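Local structure of ribokinase, putative (Burkholderia thailandensis, 3B1N) at residues 189-193 and 194-198. The protein probably phosphorylates nucleosides, binding a nucleoside such as inosine or mizoribine together with an adenine nucleotide as a pfkB-family kinase. Numbering follows the deposited sequence.
With ADP (adenosine-5'-diphosphate), chain G.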
loop_
_atom_site.group_PDB
_atom_site.type_symbol
_atom_site.label_atom_id
_atom_site.label_comp_id
_atom_site.label_asym_id
_atom_site.label_seq_id
_atom_site.Cartn_x
_atom_site.Cartn_y
_atom_site.Cartn_z
ATOM N N ILE B 189 -8.610 -26.752 -4.408
ATOM C CA ILE B 189 -8.345 -25.437 -3.798
ATOM C C ILE B 189 -6.936 -25.002 -4.199
ATOM O O ILE B 189 -5.992 -25.791 -4.202
ATOM C CB ILE B 189 -8.634 -25.423 -2.246
ATOM C CG1 ILE B 189 -8.430 -24.037 -1.625
ATOM C CG2 ILE B 189 -7.837 -26.509 -1.483
ATOM C CD1 ILE B 189 -8.861 -23.972 -0.173
ATOM N N ALA B 190 -6.808 -23.731 -4.593
ATOM C CA ALA B 190 -5.486 -23.209 -4.930
ATOM C C ALA B 190 -5.260 -21.992 -4.072
ATOM O O ALA B 190 -6.124 -21.117 -4.003
ATOM C CB ALA B 190 -5.417 -22.847 -6.385
ATOM N N VAL B 191 -4.127 -21.948 -3.382
ATOM C CA VAL B 191 -3.848 -20.802 -2.469
ATOM C C VAL B 191 -2.372 -20.599 -2.422
ATOM O O VAL B 191 -1.622 -21.531 -2.738
ATOM C CB VAL B 191 -4.385 -21.042 -1.012
ATOM C CG1 VAL B 191 -5.888 -20.755 -0.915
ATOM C CG2 VAL B 191 -4.052 -22.416 -0.474
ATOM N N ASN B 192 -1.913 -19.379 -2.068
ATOM C CA ASN B 192 -0.504 -19.286 -1.699
ATOM C C ASN B 192 -0.297 -19.711 -0.253
ATOM O O ASN B 192 -1.266 -20.003 0.445
ATOM C CB ASN B 192 0.149 -17.946 -2.020
ATOM C CG ASN B 192 -0.273 -16.819 -1.112
ATOM O OD1 ASN B 192 -0.540 -16.990 0.055
ATOM N ND2 ASN B 192 -0.282 -15.620 -1.678
ATOM N N ASP B 193 0.951 -19.842 0.179
ATOM C CA ASP B 193 1.148 -20.419 1.498
ATOM C C ASP B 193 0.640 -19.566 2.666
ATOM O O ASP B 193 0.213 -20.084 3.689
ATOM C CB ASP B 193 2.576 -20.890 1.715
ATOM C CG ASP B 193 3.526 -19.784 1.915
ATOM O OD1 ASP B 193 3.591 -18.848 1.087
ATOM O OD2 ASP B 193 4.263 -19.906 2.911
ATOM N N TYR B 194 0.695 -18.255 2.485
ATOM C CA TYR B 194 0.184 -17.329 3.485
ATOM C C TYR B 194 -1.318 -17.568 3.622
ATOM O O TYR B 194 -1.863 -17.706 4.737
ATOM C CB TYR B 194 0.509 -15.879 3.083
ATOM C CG TYR B 194 -0.059 -14.810 4.005
ATOM C CD1 TYR B 194 -1.351 -14.370 3.847
ATOM C CD2 TYR B 194 0.722 -14.281 5.025
ATOM C CE1 TYR B 194 -1.899 -13.378 4.699
ATOM C CE2 TYR B 194 0.198 -13.303 5.859
ATOM C CZ TYR B 194 -1.078 -12.865 5.689
ATOM O OH TYR B 194 -1.578 -11.911 6.559
ATOM N N GLU B 195 -2.015 -17.601 2.486
ATOM C CA GLU B 195 -3.442 -17.842 2.506
ATOM C C GLU B 195 -3.766 -19.225 3.066
ATOM O O GLU B 195 -4.778 -19.396 3.762
ATOM C CB GLU B 195 -3.978 -17.695 1.066
ATOM C CG GLU B 195 -3.780 -16.292 0.452
ATOM C CD GLU B 195 -3.902 -16.265 -1.121
ATOM O OE1 GLU B 195 -3.905 -17.322 -1.887
ATOM O OE2 GLU B 195 -4.051 -15.110 -1.601
ATOM N N ALA B 196 -2.935 -20.221 2.720
ATOM C CA ALA B 196 -3.175 -21.590 3.197
ATOM C C ALA B 196 -3.175 -21.580 4.742
ATOM O O ALA B 196 -4.055 -22.186 5.371
ATOM C CB ALA B 196 -2.090 -22.512 2.707
ATOM N N LYS B 197 -2.223 -20.858 5.339
ATOM C CA LYS B 197 -2.187 -20.733 6.808
ATOM C C LYS B 197 -3.479 -20.108 7.364
ATOM O O LYS B 197 -4.064 -20.603 8.347
ATOM C CB LYS B 197 -0.935 -19.989 7.279
ATOM C CG LYS B 197 -0.868 -19.785 8.805
ATOM C CD LYS B 197 -0.749 -21.162 9.502
ATOM C CE LYS B 197 -0.664 -20.997 11.040
ATOM N NZ LYS B 197 0.053 -22.179 11.563
ATOM N N LEU B 198 -3.950 -19.050 6.714
ATOM C CA LEU B 198 -5.174 -18.396 7.139
ATOM C C LEU B 198 -6.374 -19.316 6.965
ATOM O O LEU B 198 -7.300 -19.279 7.790
ATOM C CB LEU B 198 -5.364 -17.086 6.359
ATOM C CG LEU B 198 -4.852 -15.768 6.937
ATOM C CD1 LEU B 198 -3.453 -15.873 7.478
ATOM C CD2 LEU B 198 -4.949 -14.724 5.877
HETATM P PB ADP G . 0.535 -15.200 -5.445
HETATM O O1B ADP G . 0.870 -14.731 -4.037
HETATM O O2B ADP G . -0.820 -15.838 -5.453
HETATM O O3B ADP G . 0.708 -14.296 -6.615
HETATM P PA ADP G . 3.055 -16.827 -5.516
HETATM O O1A ADP G . 3.875 -15.603 -5.082
HETATM O O2A ADP G . 3.063 -18.060 -4.665
HETATM O O3A ADP G . 1.517 -16.513 -5.701
HETATM O "O5'" ADP G . 3.595 -17.068 -6.963
HETATM C "C5'" ADP G . 2.892 -18.039 -7.747
HETATM C "C4'" ADP G . 3.803 -18.840 -8.665
HETATM O "O4'" ADP G . 4.465 -17.940 -9.578
HETATM C "C3'" ADP G . 4.939 -19.593 -7.931
HETATM O "O3'" ADP G . 4.478 -20.844 -7.398
HETATM C "C2'" ADP G . 5.985 -19.646 -9.016
HETATM O "O2'" ADP G . 5.717 -20.756 -9.900
HETATM C "C1'" ADP G . 5.807 -18.367 -9.784
HETATM N N9 ADP G . 6.696 -17.323 -9.203
HETATM C C8 ADP G . 6.436 -16.404 -8.219
HETATM N N7 ADP G . 7.564 -15.668 -7.954
HETATM C C5 ADP G . 8.538 -16.169 -8.699
HETATM C C6 ADP G . 9.961 -15.886 -8.868
HETATM N N6 ADP G . 10.504 -14.881 -8.124
HETATM N N1 ADP G . 10.652 -16.605 -9.733
HETATM C C2 ADP G . 10.097 -17.601 -10.465
HETATM N N3 ADP G . 8.793 -17.896 -10.373
HETATM C C4 ADP G . 7.998 -17.255 -9.518
#
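A capping box made by Asn192 and Glu195 starts helix 193-203 where strand 188-192 ends, at the β-phosphate of ADP in the nucleotide site of this ribokinase-like fold. The turn between strand and helix is sharp, the axes of 189-192 and 194-198 running at 114° to each other. Asn192 OD1 accepts from Glu195 N at 2.9 Å, the donor lying nearly along the C=O axis. In return Glu195 OE1 takes Asn192 N at 2.9 Å in a straight bond, met from above the carboxylate plane. The amide plane of Asn192 and the carboxylate plane of Glu195 lie nearly parallel, one over the other, with Glu195 CG 3.3 Å from Asn192 OD1. A chi1 of 73° swings the Asn192 amide over the start of the helix, and the turn about CB-CG (chi2 33°) then aims OD1 at Glu195 N and ND2 at the nucleotide, where ND2 donates to ADP O1B at 2.8 Å. Thr220, from the neighbouring strand 216-220, also binds ADP. The first helical turn continues with the backbone bonds Ala196 N to Asn192 O (2.8 Å) and Lys197 N to Asp193 O (3.0 Å). One residue before Asn192, Val191 CG2 packs on Ala196 CB at 3.7 Å, between strand and helix. The side chains of Asp193 and Tyr194 reach the second subunit: the Asp193 carboxylate accepts from Val30 N and bonds His31 ND1 of that subunit, and Tyr194 OH bonds its His24 O. Through NE2 that same His31 binds ADP, so Asp193 lies in the second shell and probably helps orient this histidine. Asn192 has both ends of its amide in use, which fixes its rotation: the oxygen secures the helix start and the nitrogen meets a phosphate oxygen, tying the fold of this turn directly to nucleotide binding.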